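Local coordinates for protein putative acetyltransferase Ta0821 (Thermoplasma acidophilum DSM 1728, PDB 3C26) that probably acts as an acyltransferase of the GNAT (acetyltransferase) family, though its substrate is not established, at residues 172-175 / 180-183. Numbering follows the deposited sequence.
Sequences WRCF and KYMC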
loop_
_atom_site.group_PDB
_atom_site.type_symbol
_atom_site.label_atom_id
_atom_site.label_comp_id
_atom_site.label_asym_id
_atom_site.label_seq_id
_atom_site.Cartn_x
_atom_site.Cartn_y
_atom_site.Cartn_z
ATOM N N TRP A 172 -17.559 -19.989 11.264
ATOM C CA TRP A 172 -17.918 -18.602 11.035
ATOM C C TRP A 172 -19.386 -18.516 10.633
ATOM O O TRP A 172 -19.927 -19.445 10.017
ATOM C CB TRP A 172 -17.079 -18.001 9.936
ATOM C CG TRP A 172 -15.718 -17.905 10.361
ATOM C CD1 TRP A 172 -14.715 -18.801 10.127
ATOM C CD2 TRP A 172 -15.194 -16.920 11.211
ATOM N NE1 TRP A 172 -13.586 -18.390 10.745
ATOM C CE2 TRP A 172 -13.853 -17.224 11.414
ATOM C CE3 TRP A 172 -15.721 -15.765 11.794
ATOM C CZ2 TRP A 172 -13.029 -16.429 12.190
ATOM C CZ3 TRP A 172 -14.885 -14.973 12.534
ATOM C CH2 TRP A 172 -13.573 -15.322 12.749
ATOM N N ARG A 173 -20.030 -17.438 11.062
ATOM C CA ARG A 173 -21.435 -17.182 10.753
ATOM C C ARG A 173 -21.677 -15.868 10.093
ATOM O O ARG A 173 -22.803 -15.541 9.814
ATOM C CB ARG A 173 -22.281 -17.178 12.000
ATOM C CG ARG A 173 -23.173 -18.313 12.110
ATOM C CD ARG A 173 -22.405 -19.527 12.194
ATOM N NE ARG A 173 -23.245 -20.682 11.931
ATOM C CZ ARG A 173 -22.759 -21.873 11.666
ATOM N NH1 ARG A 173 -21.426 -22.064 11.611
ATOM N NH2 ARG A 173 -23.609 -22.859 11.437
ATOM N N CYS A 174 -20.630 -15.069 9.969
ATOM C CA CYS A 174 -20.718 -13.800 9.191
ATOM C C CYS A 174 -19.704 -13.934 8.122
ATOM O O CYS A 174 -18.611 -14.437 8.370
ATOM C CB CYS A 174 -20.462 -12.550 10.007
ATOM S SG CYS A 174 -21.518 -12.390 11.409
ATOM N N PHE A 175 -20.107 -13.506 6.932
ATOM C CA PHE A 175 -19.357 -13.670 5.701
ATOM C C PHE A 175 -19.495 -12.503 4.760
ATOM O O PHE A 175 -20.474 -11.798 4.766
ATOM C CB PHE A 175 -19.936 -14.832 4.852
ATOM C CG PHE A 175 -20.381 -16.024 5.625
ATOM C CD1 PHE A 175 -21.673 -16.095 6.128
ATOM C CD2 PHE A 175 -19.534 -17.122 5.765
ATOM C CE1 PHE A 175 -22.085 -17.183 6.814
ATOM C CE2 PHE A 175 -19.950 -18.238 6.462
ATOM C CZ PHE A 175 -21.225 -18.268 6.987
ATOM N N LYS A 180 -21.077 -7.624 0.489
ATOM C CA LYS A 180 -21.941 -7.411 1.625
ATOM C C LYS A 180 -21.473 -8.347 2.747
ATOM O O LYS A 180 -21.270 -9.526 2.537
ATOM C CB LYS A 180 -23.400 -7.694 1.220
ATOM C CG LYS A 180 -23.956 -6.769 0.151
ATOM C CD LYS A 180 -25.291 -7.255 -0.444
ATOM C CE LYS A 180 -25.066 -8.203 -1.591
ATOM N NZ LYS A 180 -26.328 -8.842 -2.206
ATOM N N TYR A 181 -21.268 -7.785 3.935
ATOM C CA TYR A 181 -20.928 -8.579 5.110
ATOM C C TYR A 181 -22.232 -8.902 5.863
ATOM O O TYR A 181 -22.873 -8.038 6.463
ATOM C CB TYR A 181 -19.902 -7.854 6.013
ATOM C CG TYR A 181 -19.210 -8.774 7.002
ATOM C CD1 TYR A 181 -18.208 -9.667 6.573
ATOM C CD2 TYR A 181 -19.524 -8.747 8.352
ATOM C CE1 TYR A 181 -17.553 -10.482 7.449
ATOM C CE2 TYR A 181 -18.889 -9.595 9.220
ATOM C CZ TYR A 181 -17.919 -10.467 8.773
ATOM O OH TYR A 181 -17.292 -11.292 9.682
HETATM N N MSE A 182 -22.581 -10.171 5.850
HETATM C CA MSE A 182 -23.858 -10.631 6.367
HETATM C C MSE A 182 -23.714 -11.863 7.236
HETATM O O MSE A 182 -22.821 -12.673 7.046
HETATM C CB MSE A 182 -24.785 -10.972 5.178
HETATM C CG MSE A 182 -24.295 -12.116 4.313
HETATM SE SE MSE A 182 -25.440 -12.586 2.746
HETATM C CE MSE A 182 -25.005 -11.129 1.559
ATOM N N CYS A 183 -24.637 -12.004 8.160
ATOM C CA CYS A 183 -24.643 -13.134 9.060
ATOM C C CYS A 183 -25.913 -13.946 8.907
ATOM O O CYS A 183 -26.968 -13.461 8.480
ATOM C CB CYS A 183 -24.465 -12.702 10.515
ATOM S SG CYS A 183 -23.173 -11.433 10.756
#
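R173 meets the second strand through its backbone: its O takes a CA-H...O contact from C183 CA at 3.1 Å. The R173 side chain extends past the end of strand 180-183, where its NE bonds to D185 O.

C174 and C183 form a non-hydrogen-bonded antiparallel pair with CA atoms 4.0 Å apart. Both side chains stand on the same face of the hairpin. Each sulfur lies beside its own backbone N and anti to its carbonyl carbon. The two SG atoms join in a disulfide 2.0 Å long, with a chi3 of 101°. It is a cross-strand disulfide, tying the two strands of the hairpin at a non-hydrogen-bonded pair.

Y181 brings its ring across the first strand. Its CE2 meets C174 CB at 3.4 Å. The C174 sulfur makes an oblique sulfur-aromatic contact with this ring. The backbone N of F175 lies over one face of the ring, offset toward the rim. The Y181 side chain reaches there because its CG stands opposite the backbone N of Y181 (chi1 -163°), which swings the ring over the C174-F175 peptide. The hydroxyl bonds to NH1 of R244, whose NH2 holds C174 O. With an alanine at Y181, C174 CB and the F175 peptide would probably lose the ring packed against them, and R244 NH1 its hydroxyl partner.

F175 pairs with M182, a selenomethionine, by two backbone hydrogen bonds: F175 N to M182 O at 2.8 Å, and M182 N to F175 O at 2.9 Å. Their side chains share the face opposite the disulfide.

The contact belongs to the two-stranded hairpin 174-177/180-183. Y181 packs on strand 141-153, F175 stacks on F205 and touches strand 214-221 and helix 187-193, and K180 NZ bonds to Y194 OH and forms a salt bridge with E78.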